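Local coordinates for protein spydx (Streptococcus pyogenes, PDB 2J43) that binds alpha-glucans such as host lung glycogen through tandem family 41 carbohydrate-binding modules of a pullulanase, a larger enzyme that probably hydrolyses alpha-1,6-glucosidic linkages, at residues His4-Phe9 and Tyr54-Leu59; Val67-Asn72 and Gln83-Leu88; Glu111-Ile116 and Asp160-Glu165; His119-His124 and Val204-Pro209; Phe172-Lys177 and Ile184-Lys189. One frame throughout, in Å; residues are numbered along the deposited sequence.

The five contacts divide between two carbohydrate-binding modules: contacts 1 and 2 belong to the first, contacts 3, 4 and 5 to the second. Contacts 1 and 3 are counterparts, each pairing antiparallel strands with buried aliphatic residues on one face and an arginine-aspartate bridge on the other. Contact 2, the more buried hairpin, packs against contact 1, with the selenium-bearing Met-7 touching Tyr-69 and Ile-85. Contacts 3 and 4 share strand 113-119, yet contact 4 lies at the surface and relies on polar groups and a water. Contact 5 is nested within the loop closed by contact 4, touches it through Val-186 and Gln-187, and is chiefly apolar apart from its backbone bonds.

Contact 1. Residues His4-Phe9 and Tyr54-Leu59; sequences HLRMHF and YLDVPL
The Arg-6 guanidinium overlaps the ring of Tyr-54, whose CE1 lies over the centre of one guanidinium face, 3.6 Å from CZ, with the two planes inclined at 50°. A bend at chi3 (-61°) turns NE of Arg-6 toward Asp-56, and the guanidinium grips the carboxylate side-on: NE meets OD1 at 2.7 Å and NH2 meets OD2 at 2.9 Å. Both oxygens use their syn lone pairs, and the two groups are nearly coplanar, which fixes the rotation of each. Farther along this face, Pro-58 CA sits over the His-4 ring, 4.1 Å from its centroid. The reverse face is apolar. There SE of Met-7, a selenomethionine, approaches Val-57 CG2 to 3.6 Å, while Leu-59 CD2 rests 3.8 Å from Leu-5 CB; Leu-23 of the opposing sheet packs on Met-7 and Val-57. Reciprocal backbone hydrogen bonds join Leu-5 with Val-57 and Met-7 with Leu-55. Such two-faced antiparallel pairing, polar outside and aliphatic inside, is characteristic of a beta-sandwich, here that of the first family 41 module.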
# COMPACT_ATOMS: atom_id res chain seq x y z
N HIS A 4 3.01 3.07 16.10
CA HIS A 4 3.86 1.98 15.66
C HIS A 4 3.88 1.94 14.12
O HIS A 4 2.89 2.35 13.47
CB HIS A 4 3.33 0.64 16.22
CG HIS A 4 3.57 0.47 17.70
ND1 HIS A 4 2.90 1.20 18.66
CD2 HIS A 4 4.37 -0.38 18.38
CE1 HIS A 4 3.32 0.85 19.86
NE2 HIS A 4 4.22 -0.11 19.71
N LEU A 5 4.96 1.41 13.57
CA LEU A 5 5.04 1.08 12.17
C LEU A 5 5.08 -0.44 12.03
O LEU A 5 6.05 -1.07 12.45
CB LEU A 5 6.30 1.68 11.54
CG LEU A 5 6.51 1.45 10.03
CD1 LEU A 5 5.42 2.13 9.20
CD2 LEU A 5 7.86 1.92 9.57
N ARG A 6 4.04 -1.03 11.45
CA ARG A 6 4.06 -2.47 11.18
C ARG A 6 4.80 -2.74 9.90
O ARG A 6 4.34 -2.34 8.83
CB ARG A 6 2.64 -3.03 11.11
CG ARG A 6 2.54 -4.47 10.66
CD ARG A 6 1.28 -5.22 11.10
NE ARG A 6 1.20 -5.28 12.55
CZ ARG A 6 0.15 -5.76 13.19
NH1 ARG A 6 -0.86 -6.24 12.49
NH2 ARG A 6 0.14 -5.81 14.52
N MSE A 7 5.97 -3.35 10.05
CA MSE A 7 6.86 -3.63 8.95
C MSE A 7 6.67 -5.06 8.47
O MSE A 7 6.89 -5.99 9.19
CB MSE A 7 8.30 -3.38 9.36
CG MSE A 7 8.53 -1.97 9.81
SE MSE A 7 10.45 -1.57 9.92
CE MSE A 7 10.93 -1.79 8.10
N HIS A 8 6.24 -5.18 7.23
CA HIS A 8 6.08 -6.44 6.55
C HIS A 8 7.29 -6.73 5.67
O HIS A 8 7.64 -5.94 4.77
CB HIS A 8 4.85 -6.40 5.65
CG HIS A 8 3.56 -6.36 6.39
ND1 HIS A 8 2.83 -5.21 6.58
CD2 HIS A 8 2.82 -7.38 6.90
CE1 HIS A 8 1.71 -5.53 7.22
NE2 HIS A 8 1.69 -6.83 7.43
N PHE A 9 7.95 -7.86 5.91
CA PHE A 9 9.07 -8.26 5.09
C PHE A 9 8.64 -9.48 4.24
O PHE A 9 8.14 -10.48 4.78
CB PHE A 9 10.28 -8.63 5.95
CG PHE A 9 10.81 -7.49 6.75
CD1 PHE A 9 11.71 -6.63 6.17
CD2 PHE A 9 10.39 -7.27 8.03
CE1 PHE A 9 12.21 -5.54 6.88
CE2 PHE A 9 10.91 -6.16 8.74
CZ PHE A 9 11.78 -5.34 8.14
N TYR A 54 6.11 -10.14 9.76
CA TYR A 54 5.96 -8.77 10.14
C TYR A 54 6.39 -8.54 11.59
O TYR A 54 6.38 -9.45 12.44
CB TYR A 54 4.52 -8.25 9.92
CG TYR A 54 3.49 -8.87 10.87
CD1 TYR A 54 3.05 -8.19 11.99
CD2 TYR A 54 3.01 -10.17 10.66
CE1 TYR A 54 2.12 -8.78 12.89
CE2 TYR A 54 2.11 -10.78 11.55
CZ TYR A 54 1.67 -10.06 12.65
OH TYR A 54 0.78 -10.66 13.54
N LEU A 55 6.78 -7.30 11.85
CA LEU A 55 7.33 -6.88 13.11
C LEU A 55 6.93 -5.41 13.32
O LEU A 55 7.12 -4.60 12.39
CB LEU A 55 8.83 -7.11 13.07
CG LEU A 55 9.62 -6.84 14.33
CD1 LEU A 55 9.05 -7.51 15.57
CD2 LEU A 55 11.03 -7.31 14.05
N ASP A 56 6.38 -5.07 14.49
CA ASP A 56 5.93 -3.72 14.83
C ASP A 56 7.04 -2.94 15.50
O ASP A 56 7.66 -3.43 16.47
CB ASP A 56 4.74 -3.74 15.76
CG ASP A 56 3.51 -4.29 15.11
OD1 ASP A 56 3.45 -4.38 13.85
OD2 ASP A 56 2.56 -4.72 15.77
N VAL A 57 7.34 -1.77 14.95
CA VAL A 57 8.43 -0.91 15.42
C VAL A 57 7.79 0.34 16.06
O VAL A 57 7.17 1.12 15.36
CB VAL A 57 9.34 -0.45 14.29
CG1 VAL A 57 10.44 0.47 14.84
CG2 VAL A 57 9.99 -1.65 13.54
N PRO A 58 7.93 0.54 17.37
CA PRO A 58 7.42 1.75 17.99
C PRO A 58 8.05 2.99 17.37
O PRO A 58 9.26 3.07 17.18
CB PRO A 58 7.82 1.59 19.47
CG PRO A 58 7.91 0.12 19.65
CD PRO A 58 8.53 -0.36 18.37
N LEU A 59 7.21 3.98 17.09
CA LEU A 59 7.64 5.23 16.47
C LEU A 59 7.75 6.38 17.46
O LEU A 59 7.19 6.33 18.53
CB LEU A 59 6.67 5.66 15.36
CG LEU A 59 6.59 4.73 14.15
CD1 LEU A 59 5.56 5.25 13.18
CD2 LEU A 59 7.98 4.54 13.48

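Contact 2. Residues Val67-Asn72 and Gln83-Leu88; sequences VSYLIN and QHISLL
Val-67 pairs with Ile-85, and Tyr-69 with Gln-83, as the hydrogen-bonded pairs of an antiparallel beta hairpin whose strand axes approach to 4.7 Å with N-to-C directions 150° apart. Ile-85 N reaches Val-67 O at 2.8 Å, Gln-83 N reaches Tyr-69 O at the same length, and the amides of Val-67 and Tyr-69 return the bonds to the carbonyls of Ile-85 and Gln-83. Between them, Ser-68 and His-84 form a non-hydrogen-bonded pair on the other face of the sheet.

The Tyr-69 ring is the main apolar element. Its CG stands between the backbone N and the carbonyl carbon (chi1 76°), and the ring reaches across to the partner strand. Gln-83 CB lies over one face, offset toward the rim and 3.4 Å from Tyr-69 CZ, a CH-pi contact. Ile-85 comes in at about a right angle, its CD1 3.8 Å from Tyr-69 CE2. Met-7 of strand 4-9 packs on both Tyr-69 and Ile-85, tying the hairpin to the opposing sheet of the sandwich. The amide of Gln-83 turns elsewhere, NE2 donating to Ser-80 O. Just past the end of strand 83-86, Leu-87 CD1 meets Val-67 CG2 at 4.1 Å.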
# COMPACT_ATOMS: atom_id res chain seq x y z
N VAL A 67 11.91 6.72 8.84
CA VAL A 67 12.46 5.63 9.62
C VAL A 67 13.52 4.96 8.79
O VAL A 67 13.33 4.69 7.61
CB VAL A 67 11.35 4.62 9.92
CG1 VAL A 67 11.88 3.34 10.48
CG2 VAL A 67 10.32 5.29 10.90
N SER A 68 14.63 4.68 9.41
CA SER A 68 15.66 3.94 8.76
C SER A 68 15.85 2.62 9.49
O SER A 68 15.60 2.48 10.69
CB SER A 68 16.97 4.73 8.73
OG SER A 68 16.81 5.95 7.97
N TYR A 69 16.38 1.66 8.76
CA TYR A 69 16.52 0.33 9.30
C TYR A 69 17.51 -0.50 8.49
O TYR A 69 17.87 -0.21 7.32
CB TYR A 69 15.16 -0.44 9.37
CG TYR A 69 14.75 -0.92 8.01
CD1 TYR A 69 15.06 -2.22 7.57
CD2 TYR A 69 14.08 -0.06 7.14
CE1 TYR A 69 14.71 -2.59 6.27
CE2 TYR A 69 13.70 -0.49 5.84
CZ TYR A 69 14.03 -1.73 5.45
OH TYR A 69 13.70 -2.12 4.15
N LEU A 70 17.94 -1.58 9.12
CA LEU A 70 18.67 -2.63 8.45
C LEU A 70 18.39 -3.93 9.18
O LEU A 70 17.93 -3.90 10.30
CB LEU A 70 20.17 -2.34 8.38
CG LEU A 70 20.89 -2.24 9.72
CD1 LEU A 70 21.31 -3.64 10.15
CD2 LEU A 70 22.11 -1.33 9.69
N ILE A 71 18.71 -5.04 8.52
CA ILE A 71 18.63 -6.37 9.13
C ILE A 71 20.06 -6.82 9.32
O ILE A 71 20.86 -6.84 8.36
CB ILE A 71 17.83 -7.40 8.24
CG1 ILE A 71 16.38 -6.95 8.12
CG2 ILE A 71 17.89 -8.83 8.85
CD1 ILE A 71 15.54 -7.81 7.25
N ASN A 72 20.40 -7.19 10.54
CA ASN A 72 21.73 -7.67 10.88
C ASN A 72 21.66 -9.07 11.41
O ASN A 72 20.58 -9.65 11.47
CB ASN A 72 22.48 -6.73 11.86
CG ASN A 72 21.89 -6.67 13.30
OD1 ASN A 72 21.14 -7.54 13.68
ND2 ASN A 72 22.38 -5.73 14.14
N GLN A 83 18.64 0.99 4.86
CA GLN A 83 17.42 1.30 4.14
C GLN A 83 16.65 2.41 4.81
O GLN A 83 16.86 2.65 6.00
CB GLN A 83 16.56 0.02 4.01
CG GLN A 83 17.25 -1.15 3.44
CD GLN A 83 17.60 -1.07 1.95
OE1 GLN A 83 17.04 -0.26 1.21
NE2 GLN A 83 18.55 -1.94 1.52
N HIS A 84 15.82 3.11 4.04
CA HIS A 84 15.12 4.30 4.51
C HIS A 84 13.68 4.37 4.01
O HIS A 84 13.43 4.17 2.83
CB HIS A 84 15.89 5.56 4.06
CG HIS A 84 17.34 5.52 4.37
ND1 HIS A 84 18.27 5.05 3.47
CD2 HIS A 84 18.02 5.73 5.52
CE1 HIS A 84 19.47 5.09 4.03
NE2 HIS A 84 19.34 5.46 5.28
N ILE A 85 12.76 4.69 4.91
CA ILE A 85 11.35 4.74 4.62
C ILE A 85 10.86 6.15 4.93
O ILE A 85 11.04 6.64 6.02
CB ILE A 85 10.58 3.77 5.48
CG1 ILE A 85 11.00 2.32 5.28
CG2 ILE A 85 9.04 3.91 5.26
CD1 ILE A 85 10.46 1.49 6.37
N SER A 86 10.26 6.79 3.93
CA SER A 86 9.53 8.04 4.11
C SER A 86 8.14 7.72 4.62
O SER A 86 7.40 6.93 4.00
CB SER A 86 9.38 8.73 2.77
OG SER A 86 10.62 9.28 2.39
N LEU A 87 7.76 8.32 5.74
CA LEU A 87 6.39 8.18 6.24
C LEU A 87 5.58 9.24 5.52
O LEU A 87 5.90 10.41 5.64
CB LEU A 87 6.33 8.36 7.76
CG LEU A 87 7.09 7.26 8.51
CD1 LEU A 87 7.06 7.54 10.02
CD2 LEU A 87 6.51 5.90 8.19
N LEU A 88 4.56 8.84 4.76
CA LEU A 88 3.82 9.80 3.91
C LEU A 88 3.08 10.81 4.74
O LEU A 88 2.85 11.96 4.31
CB LEU A 88 2.87 9.03 2.96
CG LEU A 88 3.55 8.08 1.96
CD1 LEU A 88 2.51 7.28 1.11
CD2 LEU A 88 4.48 8.81 1.09

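Contact 3. Residues Glu111-Ile116 and Asp160-Glu165; sequences EGYLRI and DVPLKE. Unlike the reference sequence in segment 111-116: Glu-111 (reference Lys).
Ile-116 CD1 rests against Val-161 CG2 at 4.0 Å, and Leu-163 CD2 lies 4.1 Å from Leu-114 CB, forming the apolar side of an antiparallel strand pair in the second module's beta-sandwich. Ile-170 and Phe-172 of strand 170-176 pack on Leu-114 and Ile-116 respectively. Leu-114 and Val-161 exchange two backbone hydrogen bonds; a third, from Leu-163 N to Gly-112 O at 3.0 Å, carries the ladder one step beyond the start of strand 113-119 and the end of strand 156-162. Gly-112 turns there with a positive phi. On the other face, Tyr-113 crosses Pro-162 obliquely, its CE1 4.0 Å from CG of the proline. Farther along this face is the polar edge, where Arg-115 holds Asp-160 side-on and its guanidinium also makes a cation-pi contact with Tyr-158. The two ionic groups are twisted, their planes 31° apart. NE-H points straight at Asp-160 OD1, 2.8 Å away and in the guanidinium plane, whereas the second bond, from Arg-115 NH2 to the syn lone pair of OD2, is 3.0 Å long.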
# COMPACT_ATOMS: atom_id res chain seq x y z
N GLU A 111 1.36 -8.60 -10.81
CA GLU A 111 1.68 -7.78 -11.97
C GLU A 111 0.60 -7.91 -13.03
O GLU A 111 -0.04 -8.94 -13.14
CB GLU A 111 3.04 -8.20 -12.57
CG GLU A 111 4.15 -7.21 -12.24
CD GLU A 111 5.52 -7.67 -12.71
OE1 GLU A 111 5.66 -8.07 -13.90
OE2 GLU A 111 6.48 -7.60 -11.90
N GLY A 112 0.37 -6.83 -13.77
CA GLY A 112 -0.58 -6.80 -14.87
C GLY A 112 -2.02 -6.50 -14.46
O GLY A 112 -2.96 -6.63 -15.27
N TYR A 113 -2.20 -6.12 -13.21
CA TYR A 113 -3.51 -5.70 -12.72
C TYR A 113 -3.34 -4.36 -12.00
O TYR A 113 -2.27 -4.05 -11.49
CB TYR A 113 -4.09 -6.74 -11.75
CG TYR A 113 -4.54 -8.07 -12.37
CD1 TYR A 113 -5.90 -8.38 -12.48
CD2 TYR A 113 -3.61 -9.03 -12.78
CE1 TYR A 113 -6.32 -9.61 -13.00
CE2 TYR A 113 -4.03 -10.27 -13.33
CZ TYR A 113 -5.39 -10.54 -13.43
OH TYR A 113 -5.85 -11.75 -13.94
N LEU A 114 -4.39 -3.54 -11.98
CA LEU A 114 -4.43 -2.36 -11.13
C LEU A 114 -5.65 -2.58 -10.22
O LEU A 114 -6.74 -2.83 -10.71
CB LEU A 114 -4.61 -1.07 -11.94
CG LEU A 114 -4.54 0.21 -11.10
CD1 LEU A 114 -3.17 0.42 -10.47
CD2 LEU A 114 -4.98 1.52 -11.83
N ARG A 115 -5.48 -2.54 -8.90
CA ARG A 115 -6.63 -2.42 -7.99
C ARG A 115 -7.06 -0.97 -7.82
O ARG A 115 -6.24 -0.10 -7.45
CB ARG A 115 -6.31 -2.98 -6.60
CG ARG A 115 -7.48 -2.91 -5.64
CD ARG A 115 -7.36 -3.76 -4.39
NE ARG A 115 -7.28 -5.18 -4.69
CZ ARG A 115 -7.15 -6.13 -3.76
NH1 ARG A 115 -7.05 -5.81 -2.47
NH2 ARG A 115 -7.13 -7.41 -4.12
N ILE A 116 -8.35 -0.71 -8.05
CA ILE A 116 -8.96 0.57 -7.78
C ILE A 116 -9.74 0.44 -6.50
O ILE A 116 -10.71 -0.29 -6.42
CB ILE A 116 -9.87 0.98 -8.94
CG1 ILE A 116 -9.03 1.14 -10.21
CG2 ILE A 116 -10.68 2.23 -8.54
CD1 ILE A 116 -9.83 1.38 -11.51
N ASP A 160 -10.30 -5.36 -8.97
CA ASP A 160 -9.03 -5.67 -9.61
C ASP A 160 -9.24 -5.67 -11.12
O ASP A 160 -10.07 -6.45 -11.66
CB ASP A 160 -8.49 -7.03 -9.14
CG ASP A 160 -7.99 -7.00 -7.74
OD1 ASP A 160 -7.37 -5.98 -7.38
OD2 ASP A 160 -8.18 -7.92 -6.92
N VAL A 161 -8.52 -4.81 -11.79
CA VAL A 161 -8.68 -4.58 -13.22
C VAL A 161 -7.48 -5.10 -14.04
O VAL A 161 -6.38 -4.54 -13.95
CB VAL A 161 -8.84 -3.10 -13.51
CG1 VAL A 161 -9.13 -2.85 -15.00
CG2 VAL A 161 -9.92 -2.48 -12.62
N PRO A 162 -7.70 -6.09 -14.90
CA PRO A 162 -6.60 -6.52 -15.79
C PRO A 162 -6.22 -5.44 -16.79
O PRO A 162 -7.11 -4.85 -17.37
CB PRO A 162 -7.17 -7.74 -16.53
CG PRO A 162 -8.49 -8.05 -15.92
CD PRO A 162 -8.95 -6.83 -15.16
N LEU A 163 -4.92 -5.22 -16.98
CA LEU A 163 -4.38 -4.22 -17.88
C LEU A 163 -3.92 -4.89 -19.21
O LEU A 163 -3.66 -6.09 -19.25
CB LEU A 163 -3.17 -3.52 -17.23
CG LEU A 163 -3.31 -2.90 -15.83
CD1 LEU A 163 -1.99 -2.36 -15.32
CD2 LEU A 163 -4.27 -1.76 -15.93
N LYS A 164 -3.88 -4.11 -20.27
CA LYS A 164 -3.35 -4.62 -21.53
C LYS A 164 -1.83 -4.77 -21.41
O LYS A 164 -1.19 -4.11 -20.58
CB LYS A 164 -3.74 -3.71 -22.71
CG LYS A 164 -4.87 -4.26 -23.55
CD LYS A 164 -5.18 -3.37 -24.77
CE LYS A 164 -6.66 -2.98 -24.86
NZ LYS A 164 -6.92 -1.61 -24.35
N GLU A 165 -1.28 -5.70 -22.20
CA GLU A 165 0.18 -5.84 -22.38
C GLU A 165 0.65 -4.47 -22.78
O GLU A 165 0.04 -3.84 -23.64
CB GLU A 165 0.50 -6.86 -23.52
CG GLU A 165 1.97 -6.90 -24.01
CD GLU A 165 2.31 -6.03 -25.27
OE1 GLU A 165 1.45 -5.82 -26.19
OE2 GLU A 165 3.49 -5.58 -25.36

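Contact 4. Residues His119-His124 and Val204-Pro209; sequences HNQSGH and VKDTDP
Asp-206 reaches across to Asn-120 and Gln-121. From its CB, a chi1 of -56° sets CG anti to the carbonyl carbon, 4.1 Å from Gln-121 CG. Beyond CG the two oxygens part company. OD1 approaches the loop backbone, 3.2 Å from Asn-120 CA and 3.1 Å from Gln-121 N. OD2 accepts a hydrogen bond from a water at 2.8 Å, and that water also bonds His-119 ND1 at 2.7 Å, lying at the edge of the imidazole in its plane. The water thus links carboxylate and imidazole, which do not touch. The backbones are joined directly as well: Asp-206 N donates to His-119 O at 2.8 Å, and His-119 N to Val-204 O at 3.1 Å. Asn-120 ND2 bonds His-124 O, closing the loop on itself, while Lys-205 NZ forms a salt bridge with Asp-208 OD2. This is the last rung of a parallel strand pairing in the second module, where edge strand 201-205 leaves the sheet through the type II' beta turn Lys-205 to Asp-208.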
# COMPACT_ATOMS: atom_id res chain seq x y z
N HIS A 119 -13.40 4.62 -1.47
CA HIS A 119 -13.93 4.82 -0.12
C HIS A 119 -14.93 5.98 -0.14
O HIS A 119 -14.70 6.98 -0.83
CB HIS A 119 -12.78 5.10 0.86
CG HIS A 119 -13.19 5.01 2.31
ND1 HIS A 119 -13.72 6.07 3.01
CD2 HIS A 119 -13.09 3.98 3.20
CE1 HIS A 119 -14.00 5.68 4.24
NE2 HIS A 119 -13.61 4.43 4.39
N ASN A 120 -16.05 5.82 0.58
CA ASN A 120 -16.95 6.93 0.84
C ASN A 120 -17.28 7.01 2.33
O ASN A 120 -16.95 6.11 3.10
CB ASN A 120 -18.21 6.90 -0.07
CG ASN A 120 -19.10 5.68 0.16
OD1 ASN A 120 -18.98 4.99 1.19
ND2 ASN A 120 -20.03 5.40 -0.82
N GLN A 121 -17.94 8.11 2.72
CA GLN A 121 -18.17 8.41 4.15
C GLN A 121 -19.19 7.49 4.76
O GLN A 121 -19.05 7.07 5.92
CB GLN A 121 -18.67 9.83 4.30
CG GLN A 121 -17.73 10.87 3.80
CD GLN A 121 -16.43 10.86 4.56
OE1 GLN A 121 -15.39 10.49 4.00
NE2 GLN A 121 -16.48 11.25 5.83
N SER A 122 -20.21 7.16 3.97
CA SER A 122 -21.32 6.34 4.43
C SER A 122 -20.99 4.87 4.50
O SER A 122 -21.63 4.12 5.23
CB SER A 122 -22.51 6.55 3.50
OG SER A 122 -22.17 6.15 2.17
N GLY A 123 -20.00 4.44 3.72
CA GLY A 123 -19.70 3.03 3.60
C GLY A 123 -20.72 2.23 2.78
O GLY A 123 -20.74 1.00 2.86
N HIS A 124 -21.58 2.94 2.03
CA HIS A 124 -22.64 2.33 1.25
C HIS A 124 -22.14 2.17 -0.20
O HIS A 124 -21.99 3.16 -0.90
CB HIS A 124 -23.88 3.23 1.25
CG HIS A 124 -24.52 3.40 2.58
ND1 HIS A 124 -25.23 4.54 2.92
CD2 HIS A 124 -24.58 2.59 3.66
CE1 HIS A 124 -25.67 4.44 4.16
NE2 HIS A 124 -25.31 3.26 4.63
N VAL A 204 -9.20 6.22 -4.55
CA VAL A 204 -10.12 7.35 -4.76
C VAL A 204 -11.18 7.38 -3.70
O VAL A 204 -11.43 6.38 -3.02
CB VAL A 204 -10.76 7.37 -6.19
CG1 VAL A 204 -9.72 7.77 -7.26
CG2 VAL A 204 -11.39 6.08 -6.50
N LYS A 205 -11.77 8.55 -3.46
CA LYS A 205 -12.74 8.68 -2.41
C LYS A 205 -13.85 9.71 -2.70
O LYS A 205 -13.59 10.67 -3.43
CB LYS A 205 -12.06 9.12 -1.10
CG LYS A 205 -11.22 10.38 -1.18
CD LYS A 205 -10.67 10.74 0.24
CE LYS A 205 -9.80 11.95 0.24
NZ LYS A 205 -10.52 13.25 -0.04
N ASP A 206 -15.03 9.47 -2.15
CA ASP A 206 -16.12 10.43 -2.11
C ASP A 206 -16.37 11.05 -3.50
O ASP A 206 -16.57 10.30 -4.48
CB ASP A 206 -15.79 11.47 -0.99
CG ASP A 206 -15.57 10.81 0.35
OD1 ASP A 206 -16.46 10.08 0.81
OD2 ASP A 206 -14.55 10.96 1.00
N THR A 207 -16.33 12.39 -3.60
CA THR A 207 -16.45 13.10 -4.86
C THR A 207 -15.18 13.83 -5.24
O THR A 207 -15.18 14.76 -6.06
CB THR A 207 -17.61 14.08 -4.84
OG1 THR A 207 -17.49 14.96 -3.71
CG2 THR A 207 -18.93 13.34 -4.63
N ASP A 208 -14.08 13.37 -4.68
CA ASP A 208 -12.78 13.93 -4.95
C ASP A 208 -12.27 13.47 -6.30
O ASP A 208 -12.15 12.27 -6.55
CB ASP A 208 -11.88 13.45 -3.81
CG ASP A 208 -10.49 14.05 -3.81
OD1 ASP A 208 -9.99 14.56 -4.83
OD2 ASP A 208 -9.80 14.00 -2.74
N PRO A 209 -11.95 14.40 -7.20
CA PRO A 209 -11.49 14.05 -8.53
C PRO A 209 -10.03 13.55 -8.64
O PRO A 209 -9.63 13.18 -9.72
CB PRO A 209 -11.61 15.39 -9.28
CG PRO A 209 -11.26 16.35 -8.29
CD PRO A 209 -12.01 15.86 -7.02
O HOH W 1 -13.94 8.70 2.45

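Contact 5. Residues Phe172-Lys177 and Ile184-Lys189; sequences FLILDK and IKVQPK
Leu-173 inserts both its methyls among the residues of 184-189. CG stands anti to the backbone N (chi1 -161°); from it CD1 extends to the backbone carbonyls, 3.3 Å from Lys-189 O and 3.4 Å from Gln-187 O, while CD2 meets the aliphatic part of Lys-185, 3.6 Å from its CG. The leucine and the extended lysine cross at about a right angle. Beside them Ile-174 and Val-186 lie side by side, pointing the same way, with their CG2 atoms 4.1 Å apart, and Leu-175 CB comes within 4.0 Å of Ile-184 CG2.

These side chains are brought together by a single backbone bridge between Leu-175 and Lys-185. Asp-176 N donates to Ile-184 O at 2.8 Å and Val-186 N to Ile-174 O at 3.0 Å. Farther out, Tyr-118 of strand 113-119 packs on Ile-174 and Val-186, while Pro-144 touches Leu-175 and Ile-184. The Asp-176 carboxylate looks away, to Ser-178 and a salt bridge with Lys-179. The loop after strand 170-176 is therefore fastened back on that strand by main-chain bonds and aliphatic contact, with the charged ends of Asp-176 and Lys-185 contributing no ionic bond across it.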
# COMPACT_ATOMS: atom_id res chain seq x y z
N PHE A 172 -10.77 5.86 -15.63
CA PHE A 172 -11.92 5.26 -14.99
C PHE A 172 -12.82 6.31 -14.34
O PHE A 172 -12.49 7.49 -14.21
CB PHE A 172 -11.47 4.19 -13.97
CG PHE A 172 -10.68 4.70 -12.81
CD1 PHE A 172 -11.30 5.05 -11.59
CD2 PHE A 172 -9.32 4.84 -12.90
CE1 PHE A 172 -10.53 5.51 -10.53
CE2 PHE A 172 -8.58 5.28 -11.79
CZ PHE A 172 -9.20 5.60 -10.64
N LEU A 173 -14.02 5.87 -13.96
CA LEU A 173 -14.95 6.74 -13.30
C LEU A 173 -15.76 5.94 -12.34
O LEU A 173 -16.06 4.80 -12.61
CB LEU A 173 -15.86 7.44 -14.31
CG LEU A 173 -16.57 8.69 -13.80
CD1 LEU A 173 -15.69 9.82 -13.27
CD2 LEU A 173 -17.53 9.28 -14.88
N ILE A 174 -16.10 6.50 -11.20
CA ILE A 174 -16.99 5.79 -10.26
C ILE A 174 -18.43 6.20 -10.56
O ILE A 174 -18.75 7.42 -10.57
CB ILE A 174 -16.67 6.10 -8.80
CG1 ILE A 174 -15.19 5.92 -8.48
CG2 ILE A 174 -17.52 5.22 -7.86
CD1 ILE A 174 -14.65 4.52 -8.76
N LEU A 175 -19.29 5.21 -10.75
CA LEU A 175 -20.70 5.42 -11.09
C LEU A 175 -21.64 5.00 -10.00
O LEU A 175 -21.34 4.07 -9.22
CB LEU A 175 -21.06 4.61 -12.34
CG LEU A 175 -20.14 4.74 -13.55
CD1 LEU A 175 -20.73 3.95 -14.75
CD2 LEU A 175 -19.93 6.22 -13.87
N ASP A 176 -22.77 5.68 -9.91
CA ASP A 176 -23.85 5.25 -9.06
C ASP A 176 -25.03 4.85 -9.93
O ASP A 176 -25.74 5.68 -10.45
CB ASP A 176 -24.20 6.38 -8.09
CG ASP A 176 -25.28 5.99 -7.12
OD1 ASP A 176 -25.91 4.93 -7.32
OD2 ASP A 176 -25.56 6.74 -6.13
N LYS A 177 -25.22 3.55 -10.10
CA LYS A 177 -26.25 3.02 -11.01
C LYS A 177 -27.69 3.20 -10.48
O LYS A 177 -28.62 2.92 -11.23
CB LYS A 177 -26.02 1.56 -11.25
CG LYS A 177 -24.64 1.24 -11.86
CD LYS A 177 -24.50 -0.19 -12.33
CE LYS A 177 -24.78 -1.20 -11.22
NZ LYS A 177 -24.65 -2.63 -11.67
N ILE A 184 -25.49 9.83 -12.52
CA ILE A 184 -24.85 8.51 -12.49
C ILE A 184 -23.35 8.69 -12.22
O ILE A 184 -22.71 7.86 -11.59
CB ILE A 184 -25.11 7.76 -13.80
CG1 ILE A 184 -26.59 7.34 -13.90
CG2 ILE A 184 -24.23 6.54 -13.93
CD1 ILE A 184 -26.95 6.75 -15.31
N LYS A 185 -22.77 9.77 -12.74
CA LYS A 185 -21.34 10.04 -12.42
C LYS A 185 -21.21 10.58 -10.99
O LYS A 185 -21.78 11.62 -10.64
CB LYS A 185 -20.77 11.05 -13.39
CG LYS A 185 -20.85 10.59 -14.81
CD LYS A 185 -20.23 11.66 -15.74
CE LYS A 185 -20.03 11.16 -17.09
NZ LYS A 185 -19.29 12.17 -17.95
N VAL A 186 -20.49 9.88 -10.13
CA VAL A 186 -20.42 10.28 -8.72
C VAL A 186 -19.79 11.67 -8.63
O VAL A 186 -20.24 12.51 -7.83
CB VAL A 186 -19.68 9.24 -7.87
CG1 VAL A 186 -19.41 9.77 -6.46
CG2 VAL A 186 -20.54 8.02 -7.78
N GLN A 187 -18.79 11.88 -9.43
CA GLN A 187 -18.36 13.23 -9.81
C GLN A 187 -17.98 13.25 -11.29
O GLN A 187 -17.76 12.21 -11.90
CB GLN A 187 -17.23 13.69 -8.86
CG GLN A 187 -15.98 12.81 -8.85
CD GLN A 187 -15.15 12.96 -10.09
OE1 GLN A 187 -14.70 11.96 -10.70
NE2 GLN A 187 -14.93 14.21 -10.49
N PRO A 188 -17.95 14.43 -11.91
CA PRO A 188 -17.89 14.48 -13.38
C PRO A 188 -16.56 14.34 -14.08
O PRO A 188 -16.54 14.23 -15.29
CB PRO A 188 -18.52 15.87 -13.70
CG PRO A 188 -18.39 16.66 -12.51
CD PRO A 188 -18.10 15.75 -11.31
N LYS A 189 -15.45 14.38 -13.36
CA LYS A 189 -14.19 14.39 -14.07
C LYS A 189 -13.62 12.99 -14.08
O LYS A 189 -13.50 12.34 -13.05
CB LYS A 189 -13.23 15.38 -13.42
CG LYS A 189 -13.36 16.83 -13.96
CD LYS A 189 -12.89 17.86 -12.92
CE LYS A 189 -13.95 18.93 -12.57
NZ LYS A 189 -14.20 18.90 -11.08